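The same site in two structures of thermospermine synthase ACAULIS protein from Medicago truncatula, which probably catalyses transfer of an aminopropyl group from decarboxylated S-adenosylmethionine to spermidine, yielding thermospermine and 5'-methylthioadenosine: PDB 6BQ5 (chain A, 1.80 Å), residues 54-59 and 132-137, and PDB 6BQ4 (chain B, 1.89 Å), residues 54-59 and 132-137. One frame, after least-squares fit of the local backbone (RMSD 0.21 Å); residues are numbered along the deposited sequences.

Structure 1 (6BQ5); sequences SQYQDI and DIDEEV. With MTA (5'-deoxy-5'-methylthioadenosine), chain C.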
loop_
_atom_site.group_PDB
_atom_site.type_symbol
_atom_site.label_atom_id
_atom_site.label_comp_id
_atom_site.label_asym_id
_atom_site.label_seq_id
_atom_site.Cartn_x
_atom_site.Cartn_y
_atom_site.Cartn_z
ATOM N N SER A 54 0.817 -28.727 -0.453
ATOM C CA SER A 54 1.147 -30.036 0.139
ATOM C C SER A 54 0.612 -30.012 1.571
ATOM O O SER A 54 0.121 -28.998 2.063
ATOM C CB SER A 54 2.670 -30.291 0.180
ATOM O OG SER A 54 3.282 -29.632 1.301
ATOM N N GLN A 55 0.741 -31.154 2.214
ATOM C CA GLN A 55 0.556 -31.328 3.649
ATOM C C GLN A 55 1.423 -30.390 4.481
ATOM O O GLN A 55 1.077 -30.087 5.602
ATOM C CB GLN A 55 0.911 -32.788 3.953
ATOM C CG GLN A 55 1.029 -33.248 5.390
ATOM C CD GLN A 55 1.608 -34.663 5.471
ATOM O OE1 GLN A 55 1.679 -35.400 4.472
ATOM N NE2 GLN A 55 2.041 -35.041 6.657
ATOM N N TYR A 56 2.590 -29.997 3.964
ATOM C CA TYR A 56 3.539 -29.201 4.735
ATOM C C TYR A 56 3.411 -27.704 4.474
ATOM O O TYR A 56 3.662 -26.951 5.397
ATOM C CB TYR A 56 4.971 -29.666 4.484
ATOM C CG TYR A 56 5.171 -31.160 4.701
ATOM C CD1 TYR A 56 5.381 -31.682 5.988
ATOM C CD2 TYR A 56 5.143 -32.059 3.622
ATOM C CE1 TYR A 56 5.574 -33.052 6.191
ATOM C CE2 TYR A 56 5.313 -33.443 3.816
ATOM C CZ TYR A 56 5.527 -33.935 5.102
ATOM O OH TYR A 56 5.714 -35.297 5.316
ATOM N N GLN A 57 3.039 -27.280 3.246
ATOM C CA GLN A 57 3.015 -25.864 2.907
ATOM C C GLN A 57 2.325 -25.523 1.575
ATOM O O GLN A 57 2.156 -26.362 0.679
ATOM C CB GLN A 57 4.465 -25.272 2.945
ATOM C CG GLN A 57 5.423 -25.879 1.924
ATOM C CD GLN A 57 6.805 -26.220 2.497
ATOM O OE1 GLN A 57 7.412 -25.416 3.231
ATOM N NE2 GLN A 57 7.310 -27.420 2.153
ATOM N N ASP A 58 1.885 -24.278 1.493
ATOM C CA ASP A 58 1.456 -23.678 0.243
ATOM C C ASP A 58 2.680 -23.188 -0.500
ATOM O O ASP A 58 3.696 -22.778 0.126
ATOM C CB ASP A 58 0.514 -22.491 0.520
ATOM C CG ASP A 58 -0.853 -22.910 0.957
ATOM O OD1 ASP A 58 -1.390 -23.903 0.429
ATOM O OD2 ASP A 58 -1.458 -22.195 1.799
ATOM N N ILE A 59 2.571 -23.205 -1.819
ATOM C CA ILE A 59 3.679 -22.915 -2.738
ATOM C C ILE A 59 3.251 -21.917 -3.793
ATOM O O ILE A 59 2.192 -22.079 -4.378
ATOM C CB ILE A 59 4.112 -24.174 -3.510
ATOM C CG1 ILE A 59 4.523 -25.289 -2.529
ATOM C CG2 ILE A 59 5.311 -23.860 -4.433
ATOM C CD1 ILE A 59 4.697 -26.652 -3.189
ATOM N N ASP A 132 14.666 -33.710 1.006
ATOM C CA ASP A 132 13.586 -32.763 1.361
ATOM C C ASP A 132 12.316 -33.532 1.736
ATOM O O ASP A 132 11.949 -34.487 1.070
ATOM C CB ASP A 132 13.278 -31.836 0.191
ATOM C CG ASP A 132 12.549 -30.572 0.626
ATOM O OD1 ASP A 132 11.385 -30.676 1.119
ATOM O OD2 ASP A 132 13.158 -29.473 0.513
ATOM N N ILE A 133 11.665 -33.092 2.801
ATOM C CA ILE A 133 10.450 -33.737 3.296
ATOM C C ILE A 133 9.250 -33.571 2.366
ATOM O O ILE A 133 8.346 -34.372 2.396
ATOM C CB ILE A 133 10.108 -33.232 4.715
ATOM C CG1 ILE A 133 9.224 -34.217 5.467
ATOM C CG2 ILE A 133 9.523 -31.824 4.696
ATOM C CD1 ILE A 133 9.111 -33.848 6.932
ATOM N N ASP A 134 9.248 -32.545 1.528
ATOM C CA ASP A 134 8.076 -32.210 0.722
ATOM C C ASP A 134 8.329 -32.403 -0.784
ATOM O O ASP A 134 8.829 -31.531 -1.464
ATOM C CB ASP A 134 7.655 -30.776 1.055
ATOM C CG ASP A 134 6.317 -30.391 0.459
ATOM O OD1 ASP A 134 5.754 -31.203 -0.307
ATOM O OD2 ASP A 134 5.836 -29.285 0.766
ATOM N N GLU A 135 7.865 -33.526 -1.312
ATOM C CA GLU A 135 7.934 -33.806 -2.755
ATOM C C GLU A 135 7.284 -32.744 -3.640
ATOM O O GLU A 135 7.762 -32.490 -4.747
ATOM C CB GLU A 135 7.282 -35.160 -3.033
ATOM C CG GLU A 135 7.522 -35.739 -4.405
ATOM C CD GLU A 135 6.923 -37.133 -4.473
ATOM O OE1 GLU A 135 7.657 -38.076 -4.792
ATOM O OE2 GLU A 135 5.723 -37.278 -4.143
ATOM N N GLU A 136 6.186 -32.139 -3.180
ATOM C CA GLU A 136 5.561 -31.057 -3.948
ATOM C C GLU A 136 6.503 -29.877 -4.193
ATOM O O GLU A 136 6.507 -29.298 -5.281
ATOM C CB GLU A 136 4.268 -30.551 -3.288
ATOM C CG GLU A 136 3.221 -31.642 -3.140
ATOM C CD GLU A 136 2.850 -32.241 -4.461
ATOM O OE1 GLU A 136 2.566 -31.465 -5.390
ATOM O OE2 GLU A 136 2.857 -33.485 -4.578
ATOM N N VAL A 137 7.302 -29.543 -3.185
ATOM C CA VAL A 137 8.333 -28.472 -3.336
ATOM C C VAL A 137 9.336 -28.898 -4.394
ATOM O O VAL A 137 9.615 -28.140 -5.327
ATOM C CB VAL A 137 9.054 -28.174 -2.022
ATOM C CG1 VAL A 137 10.275 -27.301 -2.262
ATOM C CG2 VAL A 137 8.104 -27.500 -1.057
HETATM C CS MTA C . 11.421 -23.335 3.744
HETATM S "S5'" MTA C . 11.934 -24.780 4.582
HETATM C "C5'" MTA C . 13.214 -25.265 3.475
HETATM C "C4'" MTA C . 12.977 -26.694 2.999
HETATM O "O4'" MTA C . 13.038 -27.593 4.092
HETATM C "C2'" MTA C . 10.912 -27.936 3.203
HETATM O "O2'" MTA C . 10.128 -28.796 2.377
HETATM C "C3'" MTA C . 11.602 -26.895 2.355
HETATM O "O3'" MTA C . 11.795 -27.270 0.999
HETATM C "C1'" MTA C . 12.087 -28.642 3.840
HETATM N N9 MTA C . 11.925 -29.280 5.152
HETATM C C8 MTA C . 11.248 -28.845 6.221
HETATM N N7 MTA C . 11.413 -29.700 7.264
HETATM C C5 MTA C . 12.225 -30.683 6.836
HETATM C C6 MTA C . 12.770 -31.908 7.417
HETATM N N6 MTA C . 12.502 -32.233 8.701
HETATM N N1 MTA C . 13.580 -32.650 6.639
HETATM C C2 MTA C . 13.851 -32.322 5.353
HETATM N N3 MTA C . 13.372 -31.220 4.750
HETATM C C4 MTA C . 12.552 -30.407 5.450
#

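Structure 2 (6BQ4); sequences SQYQDI and DIDEEV. With ADN (adenosine), chain D.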
loop_
_atom_site.group_PDB
_atom_site.type_symbol
_atom_site.label_atom_id
_atom_site.label_comp_id
_atom_site.label_asym_id
_atom_site.label_seq_id
_atom_site.Cartn_x
_atom_site.Cartn_y
_atom_site.Cartn_z
ATOM N N SER B 54 1.033 -28.644 -0.595
ATOM C CA SER B 54 1.418 -29.957 -0.054
ATOM C C SER B 54 0.838 -30.089 1.343
ATOM O O SER B 54 0.322 -29.103 1.886
ATOM C CB SER B 54 2.948 -30.077 0.058
ATOM O OG SER B 54 3.462 -29.333 1.180
ATOM N N GLN B 55 1.020 -31.249 1.970
ATOM C CA GLN B 55 0.664 -31.384 3.392
ATOM C C GLN B 55 1.417 -30.410 4.302
ATOM O O GLN B 55 0.960 -30.127 5.385
ATOM C CB GLN B 55 0.816 -32.824 3.898
ATOM C CG GLN B 55 2.220 -33.407 3.842
ATOM C CD GLN B 55 2.252 -34.879 4.222
ATOM O OE1 GLN B 55 2.214 -35.752 3.353
ATOM N NE2 GLN B 55 2.291 -35.160 5.514
ATOM N N TYR B 56 2.543 -29.871 3.849
ATOM C CA TYR B 56 3.408 -29.060 4.692
ATOM C C TYR B 56 3.266 -27.559 4.474
ATOM O O TYR B 56 3.487 -26.810 5.415
ATOM C CB TYR B 56 4.870 -29.468 4.520
ATOM C CG TYR B 56 5.153 -30.930 4.816
ATOM C CD1 TYR B 56 5.145 -31.421 6.140
ATOM C CD2 TYR B 56 5.416 -31.824 3.785
ATOM C CE1 TYR B 56 5.414 -32.758 6.413
ATOM C CE2 TYR B 56 5.676 -33.169 4.045
ATOM C CZ TYR B 56 5.675 -33.630 5.356
ATOM O OH TYR B 56 5.937 -34.959 5.569
ATOM N N GLN B 57 2.922 -27.110 3.264
ATOM C CA GLN B 57 2.964 -25.677 2.985
ATOM C C GLN B 57 2.251 -25.282 1.680
ATOM O O GLN B 57 2.004 -26.088 0.807
ATOM C CB GLN B 57 4.450 -25.145 3.040
ATOM C CG GLN B 57 5.461 -25.907 2.159
ATOM C CD GLN B 57 6.853 -26.109 2.781
ATOM O OE1 GLN B 57 7.380 -25.222 3.472
ATOM N NE2 GLN B 57 7.477 -27.294 2.502
ATOM N N ASP B 58 1.835 -24.035 1.618
ATOM C CA ASP B 58 1.394 -23.432 0.364
ATOM C C ASP B 58 2.604 -23.040 -0.429
ATOM O O ASP B 58 3.623 -22.699 0.164
ATOM C CB ASP B 58 0.553 -22.177 0.611
ATOM C CG ASP B 58 -0.867 -22.358 0.201
ATOM O OD1 ASP B 58 -1.322 -23.531 0.128
ATOM O OD2 ASP B 58 -1.540 -21.334 -0.058
ATOM N N ILE B 59 2.471 -23.060 -1.752
ATOM C CA ILE B 59 3.584 -22.838 -2.649
ATOM C C ILE B 59 3.138 -21.869 -3.686
ATOM O O ILE B 59 2.074 -22.070 -4.278
ATOM C CB ILE B 59 3.997 -24.107 -3.389
ATOM C CG1 ILE B 59 4.247 -25.238 -2.402
ATOM C CG2 ILE B 59 5.256 -23.859 -4.186
ATOM C CD1 ILE B 59 4.518 -26.582 -3.056
ATOM N N ASP B 132 14.780 -33.811 0.980
ATOM C CA ASP B 132 13.709 -32.837 1.324
ATOM C C ASP B 132 12.450 -33.599 1.686
ATOM O O ASP B 132 12.060 -34.520 0.974
ATOM C CB ASP B 132 13.412 -31.898 0.144
ATOM C CG ASP B 132 12.771 -30.581 0.595
ATOM O OD1 ASP B 132 11.621 -30.626 1.095
ATOM O OD2 ASP B 132 13.431 -29.520 0.475
ATOM N N ILE B 133 11.813 -33.187 2.760
ATOM C CA ILE B 133 10.630 -33.844 3.272
ATOM C C ILE B 133 9.364 -33.642 2.415
ATOM O O ILE B 133 8.369 -34.385 2.556
ATOM C CB ILE B 133 10.368 -33.374 4.715
ATOM C CG1 ILE B 133 9.433 -34.336 5.436
ATOM C CG2 ILE B 133 9.847 -31.942 4.765
ATOM C CD1 ILE B 133 9.068 -33.864 6.830
ATOM N N ASP B 134 9.384 -32.641 1.527
ATOM C CA ASP B 134 8.203 -32.281 0.749
ATOM C C ASP B 134 8.345 -32.506 -0.750
ATOM O O ASP B 134 8.885 -31.665 -1.493
ATOM C CB ASP B 134 7.893 -30.813 1.060
ATOM C CG ASP B 134 6.527 -30.357 0.541
ATOM O OD1 ASP B 134 5.946 -31.059 -0.348
ATOM O OD2 ASP B 134 6.056 -29.306 1.020
ATOM N N GLU B 135 7.805 -33.619 -1.231
ATOM C CA GLU B 135 7.907 -33.943 -2.659
ATOM C C GLU B 135 7.299 -32.902 -3.590
ATOM O O GLU B 135 7.782 -32.672 -4.725
ATOM C CB GLU B 135 7.292 -35.326 -2.942
ATOM C CG GLU B 135 7.732 -35.876 -4.261
ATOM C CD GLU B 135 7.236 -37.299 -4.512
ATOM O OE1 GLU B 135 6.192 -37.709 -3.891
ATOM O OE2 GLU B 135 7.892 -38.008 -5.317
ATOM N N GLU B 136 6.222 -32.295 -3.137
ATOM C CA GLU B 136 5.567 -31.239 -3.886
ATOM C C GLU B 136 6.425 -30.013 -4.091
ATOM O O GLU B 136 6.342 -29.369 -5.153
ATOM C CB GLU B 136 4.269 -30.813 -3.209
ATOM C CG GLU B 136 3.192 -31.896 -3.146
ATOM C CD GLU B 136 2.772 -32.440 -4.523
ATOM O OE1 GLU B 136 3.094 -31.810 -5.567
ATOM O OE2 GLU B 136 2.112 -33.477 -4.557
ATOM N N VAL B 137 7.230 -29.664 -3.096
ATOM C CA VAL B 137 8.147 -28.547 -3.301
ATOM C C VAL B 137 9.157 -28.888 -4.373
ATOM O O VAL B 137 9.425 -28.064 -5.288
ATOM C CB VAL B 137 8.818 -28.080 -2.001
ATOM C CG1 VAL B 137 9.952 -27.096 -2.282
ATOM C CG2 VAL B 137 7.780 -27.429 -1.074
HETATM O "O5'" ADN D . 12.227 -25.012 4.336
HETATM C "C5'" ADN D . 13.246 -25.220 3.399
HETATM C "C4'" ADN D . 13.135 -26.632 2.890
HETATM O "O4'" ADN D . 13.321 -27.551 3.934
HETATM C "C3'" ADN D . 11.763 -26.903 2.351
HETATM O "O3'" ADN D . 11.946 -27.325 1.025
HETATM C "C2'" ADN D . 11.239 -27.991 3.245
HETATM O "O2'" ADN D . 10.476 -28.906 2.525
HETATM C "C1'" ADN D . 12.486 -28.644 3.747
HETATM N N9 ADN D . 12.342 -29.314 5.037
HETATM C C8 ADN D . 11.659 -28.933 6.094
HETATM N N7 ADN D . 11.770 -29.801 7.094
HETATM C C5 ADN D . 12.568 -30.754 6.670
HETATM C C6 ADN D . 13.113 -31.996 7.189
HETATM N N6 ADN D . 12.835 -32.376 8.427
HETATM N N1 ADN D . 13.896 -32.727 6.403
HETATM C C2 ADN D . 14.189 -32.364 5.175
HETATM N N3 ADN D . 13.735 -31.250 4.634
HETATM C C4 ADN D . 12.936 -30.433 5.315
HETATM O O HOH W 1 7.967 -36.728 3.965
#

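Structure 1 (6BQ5)
Ser54 and Gln57 both donate to one oxygen of Asp134, joining the turn between strands 39-53 and 58-64 of the N-terminal antiparallel sheet to the start of helix 135-144 in the Rossmann-like domain. Ser54 OG reaches Asp134 OD2 at 2.6 Å, 41° out of the carboxylate plane. Gln57 NE2 takes the anti lone pair of Asp134 OD2 at 2.8 Å, its amide nearly coplanar with the carboxylate. Asp134 is also the N-cap, with OD1 weakly accepting from Glu136 N. With chi1 at -170°, Asp134 CG stands opposite the backbone N, and the carboxylate reaches across to the turn. Ser54 OG in turn accepts from Tyr56 N, an ST turn, and from Gln57 N, which makes it an ST motif. Tyr56 and Ile133 cross at about a right angle, with Ile133 CG2 over one ring face. Ile133 CG2 also lies 3.4 Å from C4 of the methylthioadenosine purine. Asp132 receives the ribose hydroxyls: O2' donates to OD1 and O3' to OD2, each at 2.6 Å. Gln57 NE2 also donates to O2' (3.1 Å).

Structure 2 (6BQ4)
Asp134 OD2 is gripped by two donors from the facing turn, Ser54 and Gln57. Ser54 OG comes to Asp134 OD2 at 2.6 Å, 30° out of the carboxylate plane. From the anti side Gln57 NE2 meets Asp134 OD2 at 2.9 Å, amide and carboxylate nearly coplanar. As N-cap of helix 135-144, Asp134 turns OD1 to Glu136 N in a weak bond; its chi1 of -169° swings the carboxylate away from the backbone N and over to the turn. Ser54 OG accepts from Tyr56 N, an ST turn, and from Gln57 N, completing an ST motif. The Tyr56 and Ile133 side chains cross at about a right angle, Ile133 CG2 standing over one ring face. Ile133 CG2 also packs 3.5 Å from C4 of adenosine. Asp132 takes both ribose hydroxyls, O2' through OD1 at 2.5 Å and O3' through OD2 at 2.7 Å. Gln57 NE2 also donates weakly to O2' of the adenosine (3.4 Å). A water joins Tyr56 OH (3.1 Å) to Ile133 O (2.8 Å).

How the two compare
The sharpest difference is at the 5' end of the nucleoside. Methylthioadenosine, in structure 1, carries the thioether sulfur S5' and its methyl CS on C5'; adenosine, in structure 2, has the hydroxyl O5' there. The first group is bulkier and more apolar, the second smaller and able to hydrogen-bond. Around the part the two ligands share, several side chains keep their place within the error. Asp132(A) and Asp132(B) do so: in each, OD1 takes O2' and OD2 takes O3' of the ribose. Ile133(A) and Ile133(B) likewise stay put, each with CG2 against the purine and beside the Tyr56(A) or Tyr56(B) ring, which also holds its position. Val137(A) and Val137(B), whose CG1 faces O3' of the ribose, are unmoved as well. Two supporting bonds are found in both structures. Asp134(A) N donates to Asp132(A) OD1 at 2.9 Å and Asp134(B) N to Asp132(B) OD1 at 3.0 Å; Ser54(A) OG to Asp134(A) OD2 and Ser54(B) OG to Asp134(B) OD2 are both 2.6 Å, with serine and aspartate side chains in the same place. A water between Tyr56(B) OH and Ile133(B) O is modelled in structure 2. At the edge, Gln55(A) and Gln55(B) lie differently, touching nothing across the contact.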